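Local coordinates for protein Eps1p (Saccharomyces cerevisiae, PDB 4TW5) that is of unannotated function but belongs to the thioredoxin superfamily, with two thioredoxin-like domains in this fragment, at residues A[134-138]-A[200-205]; A[182-186]-A[254-258]; A[147-152]-A[240-246]; A[193-199]-A[262-266]; A[128-134]-A[188-192]. Residue numbers count along the deposited sequence, not the author numbering.

Contact 1. Residues A[134-138]-A[200-205]; sequences ESQYL and NTGHVN
Glu-134 enters from a loop. A water lies 3.0 Å from Glu-134 O and 2.8 Å from Gln-136 OE1, with more acceptors in reach than protons; it accepts from Thr-201 N (3.0 Å). Ser-135 is near extended (phi/psi -62/127). Its side chain, chi1 t, brings OG to 2.5 Å from His-203 ND1, a hydrogen bond in which either may donate. Ser-135 CA lies 3.2 Å from Thr-201 OG1. Gln-136 and Tyr-137 form the short edge strand of the second thioredoxin-like sheet and run parallel to strand 200-205. Gln-136 pairs with Gly-202 (CA-CA 4.3 Å) and Tyr-137 with His-203 (5.4 Å). Gln-136 N donates to Thr-201 O (2.7 Å), and Gln-136 O accepts from His-203 N (2.8 Å). Tyr-137 CA lies over one face of the His-203 imidazole, 3.4 Å from NE2, with His-203 in chi1 p. Leu-138 N donates to His-203 O (3.1 Å). Leu-138 CD1 lies 3.7 Å from Gly-202 CA, where a CB would clash. A second water bridges Leu-138 O (2.7 Å) and Asn-205 N (3.0 Å).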
# COMPACT_ATOMS: atom_id res chain seq x y z
N GLU A 134 -10.97 6.94 -26.82
CA GLU A 134 -12.16 6.27 -26.32
C GLU A 134 -11.93 5.64 -24.94
O GLU A 134 -12.89 5.20 -24.30
CB GLU A 134 -12.63 5.17 -27.30
CG GLU A 134 -13.16 5.68 -28.66
CD GLU A 134 -14.15 6.83 -28.53
OE1 GLU A 134 -15.13 6.72 -27.76
OE2 GLU A 134 -13.96 7.87 -29.20
N SER A 135 -10.66 5.62 -24.49
CA SER A 135 -10.28 4.97 -23.24
C SER A 135 -10.97 5.61 -22.04
O SER A 135 -10.92 6.80 -21.86
CB SER A 135 -8.76 5.04 -23.06
OG SER A 135 -8.33 4.55 -21.81
N GLN A 136 -11.64 4.82 -21.21
CA GLN A 136 -12.38 5.39 -20.08
C GLN A 136 -11.61 5.41 -18.76
O GLN A 136 -10.85 4.51 -18.43
CB GLN A 136 -13.69 4.64 -19.89
CG GLN A 136 -14.68 4.82 -21.03
CD GLN A 136 -15.82 3.81 -20.99
OE1 GLN A 136 -15.81 2.82 -21.73
NE2 GLN A 136 -16.81 4.05 -20.12
N TYR A 137 -11.78 6.51 -18.04
CA TYR A 137 -11.17 6.68 -16.73
C TYR A 137 -11.82 5.75 -15.76
O TYR A 137 -13.00 5.85 -15.50
CB TYR A 137 -11.28 8.14 -16.30
CG TYR A 137 -10.88 8.43 -14.87
CD1 TYR A 137 -9.55 8.39 -14.47
CD2 TYR A 137 -11.83 8.83 -13.94
CE1 TYR A 137 -9.18 8.69 -13.16
CE2 TYR A 137 -11.47 9.14 -12.63
CZ TYR A 137 -10.15 9.06 -12.25
OH TYR A 137 -9.81 9.37 -10.95
N LEU A 138 -11.04 4.83 -15.21
CA LEU A 138 -11.59 3.91 -14.24
C LEU A 138 -10.97 4.15 -12.89
O LEU A 138 -9.76 3.96 -12.71
CB LEU A 138 -11.35 2.44 -14.67
CG LEU A 138 -11.82 2.00 -16.06
CD1 LEU A 138 -11.34 0.59 -16.39
CD2 LEU A 138 -13.39 2.06 -16.19
N ASN A 200 -14.70 -2.26 -25.01
CA ASN A 200 -14.37 -1.06 -24.27
C ASN A 200 -12.88 -1.03 -23.89
O ASN A 200 -12.20 -2.08 -23.88
CB ASN A 200 -15.26 -0.94 -23.04
CG ASN A 200 -16.70 -0.68 -23.42
OD1 ASN A 200 -17.04 -0.65 -24.59
ND2 ASN A 200 -17.55 -0.48 -22.44
N THR A 201 -12.37 0.18 -23.66
CA THR A 201 -11.04 0.39 -23.09
C THR A 201 -11.09 1.28 -21.87
O THR A 201 -11.95 2.17 -21.80
CB THR A 201 -10.09 1.03 -24.08
OG1 THR A 201 -10.77 2.12 -24.71
CG2 THR A 201 -9.67 0.02 -25.15
N GLY A 202 -10.17 1.05 -20.94
CA GLY A 202 -10.08 1.82 -19.70
C GLY A 202 -8.62 2.04 -19.25
O GLY A 202 -7.73 1.28 -19.62
N HIS A 203 -8.40 3.08 -18.46
CA HIS A 203 -7.08 3.34 -17.91
C HIS A 203 -7.16 3.54 -16.41
O HIS A 203 -8.09 4.16 -15.89
CB HIS A 203 -6.42 4.53 -18.61
CG HIS A 203 -7.27 5.74 -18.67
ND1 HIS A 203 -8.11 6.00 -19.74
CD2 HIS A 203 -7.43 6.77 -17.81
CE1 HIS A 203 -8.76 7.13 -19.51
NE2 HIS A 203 -8.35 7.62 -18.36
N VAL A 204 -6.17 3.00 -15.72
CA VAL A 204 -6.10 3.05 -14.26
C VAL A 204 -4.83 3.76 -13.82
O VAL A 204 -3.73 3.47 -14.31
CB VAL A 204 -6.12 1.62 -13.67
CG1 VAL A 204 -5.75 1.62 -12.14
CG2 VAL A 204 -7.43 0.93 -13.99
N ASN A 205 -4.99 4.71 -12.91
CA ASN A 205 -3.89 5.38 -12.24
C ASN A 205 -3.44 4.55 -11.05
O ASN A 205 -4.06 4.58 -10.00
CB ASN A 205 -4.31 6.77 -11.77
CG ASN A 205 -4.59 7.71 -12.91
OD1 ASN A 205 -3.71 8.44 -13.36
ND2 ASN A 205 -5.82 7.66 -13.43
O HOH W 1 -14.22 2.56 -24.08
O HOH W 2 -7.74 5.59 -11.95

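Contact 2. Residues A[182-186]-A[254-258]; sequences EFQRT and YSAKS
This is a partly buried helix-to-loop contact in the second thioredoxin-like domain. It joins part of helix 180-196 to the irregular connection between strand 247-249 and helix 259-265. Residues 182-186 are helical. The closest CA pair is Thr-186 and Ser-258, at 5.6 Å. Glu-182 is extended (chi1 t, chi2 t), and its OE1 accepts a very short hydrogen bond of 2.5 Å from Tyr-254 OH. Ala-256 CB packs 3.3 Å from Glu-182 OE2. Next along the helix, the rings of Phe-183 and Tyr-254 meet obliquely, with planes at 48°, centroids 6.0 Å apart and CD1 of Phe-183 3.8 Å from CE1 of Tyr-254. One water donates to Tyr-254 OH (2.5 Å) and Ser-255 O (3.0 Å) and is hydrogen-bonded to Thr-186 OG1 (2.7 Å). Thr-186 OG1 also lies 3.0 Å from Ala-256 O. The loop is shaped by an ST turn, Lys-257 N to Ser-255 OG at 3.0 Å. Beyond it, Phe-183 meets Tyr-261 of helix 259-265 edge-to-face, and Ser-258 OG is hydrogen-bonded to Gln-193 OE1 further along helix 180-196.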
# COMPACT_ATOMS: atom_id res chain seq x y z
N GLU A 182 5.40 6.90 -25.52
CA GLU A 182 5.16 6.14 -26.74
C GLU A 182 3.83 5.39 -26.62
O GLU A 182 3.03 5.30 -27.56
CB GLU A 182 6.29 5.14 -27.01
CG GLU A 182 6.24 4.46 -28.39
CD GLU A 182 7.34 3.41 -28.59
OE1 GLU A 182 7.67 2.69 -27.63
OE2 GLU A 182 7.90 3.31 -29.71
N PHE A 183 3.60 4.80 -25.45
CA PHE A 183 2.43 3.96 -25.30
C PHE A 183 1.14 4.77 -25.21
O PHE A 183 0.07 4.21 -25.43
CB PHE A 183 2.56 3.04 -24.07
CG PHE A 183 1.61 1.85 -24.10
CD1 PHE A 183 1.80 0.84 -25.02
CD2 PHE A 183 0.52 1.78 -23.25
CE1 PHE A 183 0.93 -0.24 -25.06
CE2 PHE A 183 -0.36 0.70 -23.29
CZ PHE A 183 -0.15 -0.31 -24.20
N GLN A 184 1.21 6.08 -24.92
CA GLN A 184 -0.03 6.85 -24.95
C GLN A 184 -0.60 6.93 -26.36
O GLN A 184 -1.81 6.92 -26.56
CB GLN A 184 0.13 8.24 -24.39
CG GLN A 184 0.07 8.32 -22.89
CD GLN A 184 0.20 9.77 -22.41
OE1 GLN A 184 1.26 10.38 -22.53
NE2 GLN A 184 -0.88 10.31 -21.87
N ARG A 185 0.28 7.01 -27.34
CA ARG A 185 -0.14 7.03 -28.72
C ARG A 185 -0.75 5.69 -29.06
O ARG A 185 -1.83 5.60 -29.64
CB ARG A 185 1.05 7.32 -29.65
CG ARG A 185 0.64 7.38 -31.10
CD ARG A 185 1.72 7.92 -31.95
NE ARG A 185 1.14 8.86 -32.90
CZ ARG A 185 0.94 8.61 -34.19
NH1 ARG A 185 1.31 7.46 -34.73
NH2 ARG A 185 0.40 9.55 -34.94
N THR A 186 -0.02 4.64 -28.70
CA THR A 186 -0.44 3.27 -28.92
C THR A 186 -1.77 2.99 -28.24
O THR A 186 -2.66 2.40 -28.86
CB THR A 186 0.63 2.30 -28.44
OG1 THR A 186 1.84 2.59 -29.14
CG2 THR A 186 0.25 0.89 -28.75
N TYR A 254 6.06 -6.02 -24.75
CA TYR A 254 5.74 -4.64 -25.10
C TYR A 254 5.79 -4.49 -26.61
O TYR A 254 6.60 -5.11 -27.28
CB TYR A 254 6.71 -3.65 -24.44
CG TYR A 254 6.50 -2.21 -24.90
CD1 TYR A 254 5.70 -1.34 -24.20
CD2 TYR A 254 7.12 -1.73 -26.05
CE1 TYR A 254 5.52 -0.05 -24.61
CE2 TYR A 254 6.95 -0.45 -26.46
CZ TYR A 254 6.15 0.39 -25.74
OH TYR A 254 5.97 1.67 -26.16
N SER A 255 4.93 -3.64 -27.13
CA SER A 255 4.99 -3.28 -28.54
C SER A 255 4.63 -1.81 -28.76
O SER A 255 3.84 -1.25 -28.02
CB SER A 255 4.03 -4.18 -29.33
OG SER A 255 4.14 -3.92 -30.71
N ALA A 256 5.22 -1.19 -29.78
CA ALA A 256 4.76 0.14 -30.19
C ALA A 256 3.57 0.01 -31.15
O ALA A 256 2.88 0.98 -31.45
CB ALA A 256 5.86 0.91 -30.82
N LYS A 257 3.35 -1.19 -31.64
CA LYS A 257 2.23 -1.43 -32.54
C LYS A 257 0.97 -1.78 -31.78
O LYS A 257 1.02 -2.46 -30.75
CB LYS A 257 2.59 -2.52 -33.54
CG LYS A 257 3.67 -2.08 -34.51
CD LYS A 257 4.36 -3.26 -35.16
CE LYS A 257 5.66 -2.85 -35.81
NZ LYS A 257 6.25 -3.95 -36.62
N SER A 258 -0.17 -1.32 -32.30
CA SER A 258 -1.45 -1.56 -31.64
C SER A 258 -1.97 -2.98 -31.88
O SER A 258 -2.80 -3.47 -31.12
CB SER A 258 -2.49 -0.57 -32.14
OG SER A 258 -2.83 -0.87 -33.47
O HOH W 3 3.97 1.76 -27.72

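Contact 3. Residues A[147-152]-A[240-246]; sequences IAGKAT and PNKTSNN
Helix 140-150 ends in a Schellman motif with Gly-149 as the C-prime residue (phi/psi 106/17), and an irregular loop lies against that end. The loop, 240-246, joins strands 234-238 and 247-249, and Asn-241 in it also has positive phi (58/23). The closest CA pairs are Gly-149 with Thr-243 (4.4 Å), Ala-151 with Pro-240 (4.5 Å) and Ile-147 with Asn-246 (6.8 Å). Asn-241 N donates weakly to Ala-151 O (2.8 Å). Gly-149 CA makes a CA-H...O contact to Lys-242 O at 3.1 Å. A CB on Gly-149 would crowd that oxygen and, at these backbone angles, jam against the carbonyl O of Ala-148. Among the side chains, Asn-246 (chi1 p) does most: ND2 donates to Ile-147 O (2.8 Å) and to Lys-242 O of its own loop (2.7 Å). Pro-240 CB lies 4.3 Å from Ala-151 CB. His-227 of the second subunit packs on Ile-147 and Asn-246. The contact is thus largely polar and centred on carbonyl oxygens. One side-chain amide, that of Asn-246, joins helix end to loop, while its OD1 is buried without a partner in the model.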
# COMPACT_ATOMS: atom_id res chain seq x y z
N ILE A 147 -14.73 -6.40 -12.59
CA ILE A 147 -14.15 -7.69 -12.29
C ILE A 147 -15.10 -8.56 -11.46
O ILE A 147 -14.97 -9.76 -11.44
CB ILE A 147 -12.79 -7.51 -11.54
CG1 ILE A 147 -11.71 -8.31 -12.23
CG2 ILE A 147 -12.89 -7.87 -10.08
CD1 ILE A 147 -11.47 -7.83 -13.60
N ALA A 148 -16.07 -7.93 -10.81
CA ALA A 148 -17.11 -8.65 -10.09
C ALA A 148 -18.15 -9.25 -11.06
O ALA A 148 -19.10 -9.92 -10.64
CB ALA A 148 -17.79 -7.75 -9.09
N GLY A 149 -17.99 -8.98 -12.35
CA GLY A 149 -18.83 -9.59 -13.36
C GLY A 149 -19.84 -8.61 -13.92
O GLY A 149 -20.85 -9.01 -14.51
N LYS A 150 -19.59 -7.32 -13.70
CA LYS A 150 -20.56 -6.30 -14.09
C LYS A 150 -20.36 -5.71 -15.48
O LYS A 150 -21.24 -4.99 -15.98
CB LYS A 150 -20.55 -5.19 -13.03
CG LYS A 150 -20.92 -5.72 -11.66
CD LYS A 150 -21.10 -4.62 -10.61
CE LYS A 150 -21.47 -5.23 -9.24
NZ LYS A 150 -21.71 -4.18 -8.21
N ALA A 151 -19.26 -6.04 -16.14
CA ALA A 151 -19.07 -5.66 -17.55
C ALA A 151 -20.04 -6.37 -18.51
O ALA A 151 -20.19 -7.59 -18.48
CB ALA A 151 -17.64 -5.93 -17.97
N THR A 152 -20.64 -5.60 -19.41
CA THR A 152 -21.53 -6.16 -20.43
C THR A 152 -20.81 -6.26 -21.77
O THR A 152 -21.31 -6.89 -22.71
CB THR A 152 -22.81 -5.32 -20.59
OG1 THR A 152 -22.44 -3.98 -20.99
CG2 THR A 152 -23.55 -5.21 -19.28
N PRO A 240 -16.65 -10.00 -20.01
CA PRO A 240 -17.96 -9.52 -19.54
C PRO A 240 -18.82 -10.62 -18.91
O PRO A 240 -18.73 -11.80 -19.30
CB PRO A 240 -18.61 -9.01 -20.83
CG PRO A 240 -18.03 -9.89 -21.90
CD PRO A 240 -16.60 -10.17 -21.47
N ASN A 241 -19.61 -10.24 -17.91
CA ASN A 241 -20.60 -11.14 -17.35
C ASN A 241 -20.05 -12.47 -16.78
O ASN A 241 -20.78 -13.46 -16.71
CB ASN A 241 -21.68 -11.40 -18.41
CG ASN A 241 -22.52 -10.15 -18.70
OD1 ASN A 241 -23.03 -9.51 -17.78
ND2 ASN A 241 -22.60 -9.76 -19.96
N LYS A 242 -18.76 -12.49 -16.42
CA LYS A 242 -18.14 -13.62 -15.69
C LYS A 242 -17.72 -13.15 -14.31
O LYS A 242 -17.17 -12.07 -14.17
CB LYS A 242 -16.93 -14.22 -16.42
CG LYS A 242 -17.32 -15.18 -17.51
CD LYS A 242 -16.14 -15.62 -18.37
CE LYS A 242 -16.68 -16.37 -19.62
NZ LYS A 242 -15.62 -16.88 -20.53
N THR A 243 -17.95 -13.98 -13.30
CA THR A 243 -17.66 -13.60 -11.93
C THR A 243 -16.27 -14.10 -11.43
O THR A 243 -15.88 -13.79 -10.31
CB THR A 243 -18.71 -14.16 -10.99
OG1 THR A 243 -18.86 -15.55 -11.27
CG2 THR A 243 -20.03 -13.44 -11.14
N SER A 244 -15.59 -14.90 -12.23
CA SER A 244 -14.34 -15.52 -11.86
C SER A 244 -13.58 -15.77 -13.14
O SER A 244 -14.18 -15.78 -14.21
CB SER A 244 -14.56 -16.82 -11.08
OG SER A 244 -15.02 -17.87 -11.90
N ASN A 245 -12.26 -15.88 -13.01
CA ASN A 245 -11.34 -16.12 -14.12
C ASN A 245 -11.69 -15.28 -15.36
O ASN A 245 -11.73 -15.76 -16.49
CB ASN A 245 -11.29 -17.62 -14.45
CG ASN A 245 -10.81 -18.46 -13.25
OD1 ASN A 245 -10.57 -17.93 -12.15
ND2 ASN A 245 -10.63 -19.76 -13.46
N ASN A 246 -11.92 -13.99 -15.11
CA ASN A 246 -12.40 -13.06 -16.12
C ASN A 246 -11.34 -12.01 -16.44
O ASN A 246 -11.58 -11.06 -17.18
CB ASN A 246 -13.67 -12.39 -15.63
CG ASN A 246 -13.51 -11.88 -14.22
OD1 ASN A 246 -12.40 -11.86 -13.69
ND2 ASN A 246 -14.59 -11.50 -13.60

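Contact 4. Residues A[193-199]-A[262-266]; sequences QLAVDDI and VDFAR
Leu-194 fills the apolar centre, where the ends of two helices of the second thioredoxin-like domain pack together. Helix 180-196 and helix 259-265 meet over strand 155-160, whose Leu-156 touches Leu-194 and Ala-265. Leu-194 (chi1 m, chi2 t) sets CD2 3.8 Å from Val-262 CG1 and CD1 3.5 Å from Ala-265 CB. The closest CA pairs are Leu-194 with Val-262 (6.3 Å) and Ile-199 with Ala-265 (7.6 Å). Val-262 (chi1 t) and Ala-265, three residues apart on their helix, both point their CB toward the partner. Beyond residue 196 the first helix closes with a Schellman motif: Asp-198 is C-prime (phi/psi 57/35), and Ile-199 N bonds Leu-194 O at 2.9 Å. This turn brings Ile-199 (chi1 m, chi2 t) back against the second helix. Its CD1 lies 3.4 Å from Ala-265 O and 3.6 Å from Arg-266 CG. On the side of Val-262, Gln-193 OE1 is 3.4 Å from Val-262 CG2 and is hydrogen-bonded to Ser-258 OG. At the polar edge the Arg-266 chain bends past Leu-194. Arg-266 also pairs with Glu-102, and Asp-197 with Arg-116, so charged partners from the first thioredoxin-like domain border this packing. Across the contact itself the salt bridge is long: Asp-197 OD2 to Arg-266 NH1 is 3.6 Å, while the same oxygen lies 3.0 Å from Arg-266 CD.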
# COMPACT_ATOMS: atom_id res chain seq x y z
N GLN A 193 -9.59 1.54 -32.33
CA GLN A 193 -9.77 0.35 -33.14
C GLN A 193 -10.72 -0.65 -32.45
O GLN A 193 -11.60 -1.22 -33.10
CB GLN A 193 -8.41 -0.29 -33.43
CG GLN A 193 -7.56 0.52 -34.41
CD GLN A 193 -6.27 -0.19 -34.78
OE1 GLN A 193 -5.55 -0.66 -33.91
NE2 GLN A 193 -5.98 -0.29 -36.07
N LEU A 194 -10.60 -0.79 -31.13
CA LEU A 194 -11.44 -1.72 -30.39
C LEU A 194 -12.86 -1.22 -30.29
O LEU A 194 -13.79 -2.00 -30.04
CB LEU A 194 -10.88 -1.99 -29.00
CG LEU A 194 -9.70 -2.95 -29.02
CD1 LEU A 194 -9.17 -3.22 -27.60
CD2 LEU A 194 -10.05 -4.25 -29.73
N ALA A 195 -13.04 0.09 -30.42
CA ALA A 195 -14.38 0.65 -30.37
C ALA A 195 -15.28 0.15 -31.54
O ALA A 195 -16.48 0.04 -31.37
CB ALA A 195 -14.30 2.16 -30.36
N VAL A 196 -14.68 -0.14 -32.69
CA VAL A 196 -15.40 -0.70 -33.85
C VAL A 196 -15.99 -2.05 -33.49
O VAL A 196 -17.09 -2.40 -33.90
CB VAL A 196 -14.48 -0.85 -35.09
CG1 VAL A 196 -15.11 -1.77 -36.16
CG2 VAL A 196 -14.15 0.50 -35.68
N ASP A 197 -15.24 -2.80 -32.69
CA ASP A 197 -15.71 -4.12 -32.29
C ASP A 197 -16.50 -4.06 -31.01
O ASP A 197 -16.81 -5.09 -30.42
CB ASP A 197 -14.54 -5.07 -32.14
CG ASP A 197 -13.93 -5.42 -33.46
OD1 ASP A 197 -14.70 -5.81 -34.38
OD2 ASP A 197 -12.70 -5.26 -33.60
N ASP A 198 -16.84 -2.85 -30.60
CA ASP A 198 -17.65 -2.66 -29.41
C ASP A 198 -16.98 -3.33 -28.19
O ASP A 198 -17.64 -3.90 -27.34
CB ASP A 198 -19.06 -3.20 -29.63
CG ASP A 198 -20.07 -2.63 -28.66
OD1 ASP A 198 -19.85 -1.51 -28.17
OD2 ASP A 198 -21.09 -3.30 -28.38
N ILE A 199 -15.65 -3.28 -28.17
CA ILE A 199 -14.84 -3.65 -27.00
C ILE A 199 -14.42 -2.35 -26.30
O ILE A 199 -13.90 -1.42 -26.92
CB ILE A 199 -13.65 -4.52 -27.41
CG1 ILE A 199 -14.17 -5.87 -27.93
CG2 ILE A 199 -12.67 -4.73 -26.24
CD1 ILE A 199 -13.12 -6.75 -28.51
N VAL A 262 -4.93 -5.36 -29.94
CA VAL A 262 -6.28 -5.41 -30.49
C VAL A 262 -6.71 -6.87 -30.64
O VAL A 262 -7.78 -7.28 -30.17
CB VAL A 262 -6.37 -4.69 -31.86
CG1 VAL A 262 -7.69 -5.03 -32.57
CG2 VAL A 262 -6.27 -3.18 -31.67
N ASP A 263 -5.84 -7.66 -31.26
CA ASP A 263 -6.13 -9.07 -31.50
C ASP A 263 -6.22 -9.88 -30.21
O ASP A 263 -6.96 -10.85 -30.15
CB ASP A 263 -5.11 -9.66 -32.47
CG ASP A 263 -5.18 -8.98 -33.85
OD1 ASP A 263 -6.29 -8.47 -34.19
OD2 ASP A 263 -4.16 -8.96 -34.57
N PHE A 264 -5.47 -9.50 -29.19
CA PHE A 264 -5.62 -10.15 -27.89
C PHE A 264 -7.00 -9.87 -27.33
O PHE A 264 -7.71 -10.78 -26.90
CB PHE A 264 -4.55 -9.68 -26.91
CG PHE A 264 -4.81 -10.09 -25.48
CD1 PHE A 264 -4.58 -11.41 -25.07
CD2 PHE A 264 -5.26 -9.18 -24.56
CE1 PHE A 264 -4.78 -11.80 -23.75
CE2 PHE A 264 -5.47 -9.54 -23.24
CZ PHE A 264 -5.23 -10.86 -22.83
N ALA A 265 -7.41 -8.61 -27.40
CA ALA A 265 -8.70 -8.19 -26.86
C ALA A 265 -9.86 -8.86 -27.58
O ALA A 265 -10.96 -8.90 -27.07
CB ALA A 265 -8.85 -6.67 -26.95
N ARG A 266 -9.59 -9.39 -28.77
CA ARG A 266 -10.63 -9.95 -29.62
C ARG A 266 -10.67 -11.47 -29.61
O ARG A 266 -11.55 -12.06 -30.21
CB ARG A 266 -10.47 -9.39 -31.04
CG ARG A 266 -11.30 -8.15 -31.27
CD ARG A 266 -10.82 -7.31 -32.41
NE ARG A 266 -10.14 -8.07 -33.46
CZ ARG A 266 -10.73 -8.67 -34.49
NH1 ARG A 266 -12.05 -8.66 -34.64
NH2 ARG A 266 -9.97 -9.29 -35.37

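Contact 5. Residues A[128-134]-A[188-192]; sequences LDSAKSE and KIISR
Lys-188 lies fully extended, all four chi angles t, with its chain against Leu-128: CD is 3.6 Å from Leu-128 CG. Its NZ reaches the carbonyls of the opposite loop, donating to Leu-128 O (3.1 Å) and weakly to Ala-131 O (3.0 Å). Asp-169 supplies a salt bridge to the same NZ. Leu-128 opens a short 3-10 turn, 128-130, and its CD2 packs 3.9 Å from Ile-189 CG1. From Ala-131 to Ser-133 the backbone is extended as it passes along one side of helix 180-196. This segment leads from helix 121-124 into the edge strand 136-137 of the second thioredoxin-like sheet. Ala-131 CB sits over one face of the Arg-192 guanidinium, 3.5 Å from CZ. A water accepts from Arg-192 NH1 (2.5 Å) and donates to Lys-132 O (2.6 Å) and Glu-134 OE2 (2.5 Å). Ser-191 (chi1 p) donates from OG to Lys-188 O, one turn back, at 2.8 Å. That OG in turn accepts from Glu-134 N at 3.1 Å.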
# COMPACT_ATOMS: atom_id res chain seq x y z
N LEU A 128 -3.78 11.95 -35.32
CA LEU A 128 -4.44 11.35 -34.17
C LEU A 128 -4.97 12.38 -33.16
O LEU A 128 -5.94 12.11 -32.46
CB LEU A 128 -3.49 10.37 -33.47
CG LEU A 128 -4.04 9.51 -32.34
CD1 LEU A 128 -5.14 8.53 -32.85
CD2 LEU A 128 -2.90 8.79 -31.64
N ASP A 129 -4.34 13.55 -33.10
CA ASP A 129 -4.77 14.64 -32.20
C ASP A 129 -6.17 15.16 -32.48
O ASP A 129 -6.79 15.77 -31.61
CB ASP A 129 -3.82 15.84 -32.33
CG ASP A 129 -2.50 15.66 -31.63
OD1 ASP A 129 -2.05 14.51 -31.39
OD2 ASP A 129 -1.86 16.71 -31.39
N SER A 130 -6.67 14.97 -33.69
CA SER A 130 -8.01 15.45 -34.03
C SER A 130 -9.07 14.59 -33.36
O SER A 130 -10.21 15.02 -33.19
CB SER A 130 -8.22 15.42 -35.54
OG SER A 130 -7.22 16.19 -36.18
N ALA A 131 -8.69 13.38 -32.96
CA ALA A 131 -9.66 12.45 -32.40
C ALA A 131 -9.55 12.35 -30.89
O ALA A 131 -8.48 12.59 -30.31
CB ALA A 131 -9.51 11.11 -33.02
N LYS A 132 -10.67 12.04 -30.26
CA LYS A 132 -10.72 11.77 -28.83
C LYS A 132 -10.21 10.36 -28.55
O LYS A 132 -10.30 9.47 -29.41
CB LYS A 132 -12.15 11.90 -28.32
CG LYS A 132 -12.28 12.15 -26.83
CD LYS A 132 -13.48 11.37 -26.28
CE LYS A 132 -14.71 11.56 -27.15
NZ LYS A 132 -15.86 10.72 -26.68
N SER A 133 -9.64 10.14 -27.37
CA SER A 133 -9.37 8.78 -26.93
C SER A 133 -10.68 8.18 -26.44
O SER A 133 -11.45 8.85 -25.75
CB SER A 133 -8.31 8.75 -25.84
OG SER A 133 -8.20 7.46 -25.28
N GLU A 134 -10.97 6.94 -26.82
CA GLU A 134 -12.16 6.27 -26.32
C GLU A 134 -11.93 5.64 -24.94
O GLU A 134 -12.89 5.20 -24.30
CB GLU A 134 -12.63 5.17 -27.30
CG GLU A 134 -13.16 5.68 -28.66
CD GLU A 134 -14.15 6.83 -28.53
OE1 GLU A 134 -15.13 6.72 -27.76
OE2 GLU A 134 -13.96 7.87 -29.20
N LYS A 188 -4.20 5.08 -27.34
CA LYS A 188 -5.25 5.82 -28.00
C LYS A 188 -5.68 5.12 -29.30
O LYS A 188 -6.86 4.98 -29.56
CB LYS A 188 -4.77 7.24 -28.31
CG LYS A 188 -5.81 8.14 -28.96
CD LYS A 188 -5.28 9.55 -28.94
CE LYS A 188 -6.26 10.53 -29.52
NZ LYS A 188 -5.73 11.91 -29.39
N ILE A 189 -4.72 4.66 -30.08
CA ILE A 189 -5.03 3.99 -31.34
C ILE A 189 -5.80 2.67 -31.04
O ILE A 189 -6.87 2.43 -31.61
CB ILE A 189 -3.73 3.72 -32.15
CG1 ILE A 189 -3.04 5.03 -32.52
CG2 ILE A 189 -4.00 2.94 -33.41
CD1 ILE A 189 -1.62 4.87 -33.06
N ILE A 190 -5.30 1.89 -30.09
CA ILE A 190 -5.98 0.70 -29.59
C ILE A 190 -7.39 0.98 -29.14
O ILE A 190 -8.28 0.15 -29.39
CB ILE A 190 -5.20 0.08 -28.44
CG1 ILE A 190 -3.86 -0.44 -28.96
CG2 ILE A 190 -5.99 -1.02 -27.76
CD1 ILE A 190 -2.87 -0.74 -27.87
N SER A 191 -7.61 2.09 -28.45
CA SER A 191 -8.96 2.36 -27.94
C SER A 191 -9.93 2.59 -29.10
O SER A 191 -11.07 2.13 -29.06
CB SER A 191 -8.98 3.54 -27.00
OG SER A 191 -8.90 4.76 -27.71
N ARG A 192 -9.48 3.28 -30.13
CA ARG A 192 -10.37 3.60 -31.23
C ARG A 192 -10.61 2.36 -32.11
O ARG A 192 -11.70 2.15 -32.56
CB ARG A 192 -9.81 4.75 -32.06
CG ARG A 192 -10.03 6.11 -31.39
CD ARG A 192 -9.29 7.28 -32.08
NE ARG A 192 -9.53 7.47 -33.52
CZ ARG A 192 -10.65 7.97 -34.04
NH1 ARG A 192 -11.65 8.33 -33.27
NH2 ARG A 192 -10.74 8.13 -35.35
O HOH W 4 -12.35 8.79 -30.91

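In the fold
Contacts 2, 4 and 5 all use helix 180-196. Contact 2 lies near its start, contact 5 in its middle and contact 4 at its end. Contacts 1 and 5 share Glu-134 and touch where Ser-191 packs on Thr-201. Contacts 1 and 4 are buried, but contact 1 is held by backbone hydrogen bonds between parallel strands and contact 4 by apolar side chains with one long salt bridge across its edge. Contacts 2 and 5 are partly buried and combine side-chain hydrogen bonds with bridging waters. Contact 3 is the surface member, beside the second subunit. Its centre lies about 16 Å from that of contact 1 and 27 Å from that of contact 2.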